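Glycosyl hydrolase family 2, TIM barrel domain protein (Parabacteroides merdae ATCC 43184, PDB 6DXU) is a gut bacterial beta-glucuronidase of glycoside hydrolase family 2 that probably hydrolyses beta-D-glucuronides, releasing glucuronic acid. Local coordinates at residues Ala79-Val84 with Gly788-Gln793. Numbering follows the deposited sequence.
Sequences AVDPDV and GSRKVQ. With NA (sodium ion), chain N; BCN (bicine), chain L.
A type I beta turn, Asp81-Val84, faces the start of edge strand 791-793, Pro82 CA lying 6.8 Å from Lys791 CA, and side chains alone bridge the two backbones. Arg790 leaves its backbone with CG between N and the carbonyl carbon (chi1 67°), then runs extended to NE, which carries the guanidinium over the turn. There NH2 forms salt bridges with two carboxylates: Asp83 OD2, met from above the carboxylate plane at 2.5 Å, a separation doubtfully short for nitrogen and oxygen, and Asp81 OD1 at 3.1 Å, met on its syn side. NH1 adds a weak bond to Asp83 OD2. Neither carboxylate is coplanar with the guanidinium, their planes lying 49° (Asp81) and 58° (Asp83) from it. Pro82 CG sits over the centre of one guanidinium face, 3.8 Å from NH2 of Arg790, and also packs 3.8 Å from CD of the extended Lys791. Lys791 NZ reaches the syn side of Asp83 OD1 at 2.8 Å, so Asp83 spans both cations. Asp81 OD1 also accepts from Asp83 N at 3.0 Å, an Asx turn that fixes the carboxylate, while its OD2 accepts a hydrogen bond from Asn782 ND2. With an alanine here instead of Arg790, Asp81 would probably lose its cationic mate and Pro82 the flat group lying against it. The turn's Asp81 O and Val84 O bind sodium with Asp78 O and a water; two residues beyond Lys791, Gln793 NE2 makes weak hydrogen bonds to bicine. This four-residue charge network thus ties the sodium-binding loop of the sugar-binding domain to the C-terminal domain's strand bordering the bicine pocket, and its paired charges are likely to stabilise one another at the partly exposed surface.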
loop_
_atom_site.group_PDB
_atom_site.type_symbol
_atom_site.label_atom_id
_atom_site.label_comp_id
_atom_site.label_asym_id
_atom_site.label_seq_id
_atom_site.Cartn_x
_atom_site.Cartn_y
_atom_site.Cartn_z
ATOM N N ALA D 79 17.563 14.279 28.970
ATOM C CA ALA D 79 17.194 13.089 29.740
ATOM C C ALA D 79 17.236 13.367 31.239
ATOM O O ALA D 79 16.386 12.880 31.988
ATOM C CB ALA D 79 18.108 11.916 29.394
ATOM N N VAL D 80 18.210 14.154 31.696
ATOM C CA VAL D 80 18.334 14.453 33.121
ATOM C C VAL D 80 17.914 15.868 33.464
ATOM O O VAL D 80 17.806 16.188 34.660
ATOM C CB VAL D 80 19.766 14.188 33.641
ATOM C CG1 VAL D 80 20.092 12.705 33.567
ATOM C CG2 VAL D 80 20.802 15.007 32.868
ATOM N N ASP D 81 17.641 16.712 32.477
ATOM C CA ASP D 81 17.125 18.035 32.791
ATOM C C ASP D 81 15.870 17.885 33.631
ATOM O O ASP D 81 14.933 17.183 33.223
ATOM C CB ASP D 81 16.812 18.848 31.539
ATOM C CG ASP D 81 16.441 20.293 31.882
ATOM O OD1 ASP D 81 15.296 20.526 32.318
ATOM O OD2 ASP D 81 17.329 21.171 31.796
ATOM N N PRO D 82 15.808 18.514 34.806
ATOM C CA PRO D 82 14.707 18.221 35.734
ATOM C C PRO D 82 13.353 18.768 35.305
ATOM O O PRO D 82 12.345 18.384 35.912
ATOM C CB PRO D 82 15.172 18.886 37.043
ATOM C CG PRO D 82 16.043 20.043 36.579
ATOM C CD PRO D 82 16.790 19.456 35.380
ATOM N N ASP D 83 13.271 19.631 34.290
ATOM C CA ASP D 83 12.026 20.343 34.003
ATOM C C ASP D 83 11.359 19.931 32.691
ATOM O O ASP D 83 10.354 20.539 32.302
ATOM C CB ASP D 83 12.286 21.850 33.994
ATOM C CG ASP D 83 12.785 22.356 35.345
ATOM O OD1 ASP D 83 12.280 21.867 36.379
ATOM O OD2 ASP D 83 13.679 23.224 35.367
ATOM N N VAL D 84 11.867 18.912 31.999
ATOM C CA VAL D 84 11.309 18.532 30.707
ATOM C C VAL D 84 11.245 17.014 30.593
ATOM O O VAL D 84 12.067 16.296 31.171
ATOM C CB VAL D 84 12.136 19.103 29.528
ATOM C CG1 VAL D 84 12.101 20.632 29.525
ATOM C CG2 VAL D 84 13.573 18.591 29.572
ATOM N N GLY D 788 26.599 17.676 39.705
ATOM C CA GLY D 788 26.420 18.223 38.380
ATOM C C GLY D 788 24.952 18.397 38.044
ATOM O O GLY D 788 24.525 18.070 36.932
ATOM N N SER D 789 24.158 18.893 38.995
ATOM C CA SER D 789 22.715 18.986 38.830
ATOM C C SER D 789 22.228 20.354 39.294
ATOM O O SER D 789 22.525 20.764 40.421
ATOM C CB SER D 789 21.998 17.873 39.611
ATOM O OG SER D 789 22.287 16.580 39.075
ATOM N N ARG D 790 21.449 21.039 38.443
ATOM C CA ARG D 790 20.965 22.368 38.811
ATOM C C ARG D 790 19.768 22.311 39.736
ATOM O O ARG D 790 19.415 23.335 40.322
ATOM C CB ARG D 790 20.616 23.196 37.567
ATOM C CG ARG D 790 19.423 22.704 36.760
ATOM C CD ARG D 790 19.238 23.572 35.524
ATOM N NE ARG D 790 18.111 23.120 34.709
ATOM C CZ ARG D 790 16.843 23.423 34.955
ATOM N NH1 ARG D 790 16.539 24.205 35.989
ATOM N NH2 ARG D 790 15.874 22.958 34.165
ATOM N N LYS D 791 19.125 21.151 39.856
ATOM C CA LYS D 791 18.158 20.872 40.914
ATOM C C LYS D 791 18.565 19.552 41.546
ATOM O O LYS D 791 18.713 18.550 40.839
ATOM C CB LYS D 791 16.729 20.802 40.371
ATOM C CG LYS D 791 16.197 22.156 39.895
ATOM C CD LYS D 791 14.718 22.093 39.494
ATOM C CE LYS D 791 14.245 23.470 39.028
ATOM N NZ LYS D 791 12.833 23.464 38.608
ATOM N N VAL D 792 18.801 19.552 42.855
ATOM C CA VAL D 792 19.392 18.380 43.509
ATOM C C VAL D 792 19.036 18.426 44.988
ATOM O O VAL D 792 19.014 19.498 45.598
ATOM C CB VAL D 792 20.921 18.332 43.284
ATOM C CG1 VAL D 792 21.634 19.487 44.039
ATOM C CG2 VAL D 792 21.497 16.969 43.700
ATOM N N GLN D 793 18.746 17.261 45.561
ATOM C CA GLN D 793 18.552 17.178 47.004
ATOM C C GLN D 793 19.893 17.347 47.698
ATOM O O GLN D 793 20.926 16.897 47.198
ATOM C CB GLN D 793 17.929 15.834 47.402
ATOM C CG GLN D 793 16.436 15.709 47.152
ATOM C CD GLN D 793 15.895 14.374 47.643
ATOM O OE1 GLN D 793 16.523 13.723 48.472
ATOM N NE2 GLN D 793 14.744 13.945 47.110
HETATM NA NA NA N . 14.107 14.934 31.844
HETATM N N1 BCN L . 13.616 9.980 48.476
HETATM C C1 BCN L . 12.491 10.312 49.329
HETATM C C2 BCN L . 12.508 11.813 49.610
HETATM O O21 BCN L . 13.532 12.484 49.321
HETATM O O22 BCN L . 11.505 12.373 50.131
HETATM C C3 BCN L . 14.577 9.219 49.267
HETATM C C4 BCN L . 15.401 10.136 50.175
HETATM O O4 BCN L . 15.992 11.157 49.417
HETATM C C5 BCN L . 13.139 9.117 47.395
HETATM C C6 BCN L . 12.878 9.934 46.130
HETATM O O6 BCN L . 13.602 11.134 46.210
HETATM O O HOH W 1 12.731 12.672 30.933
#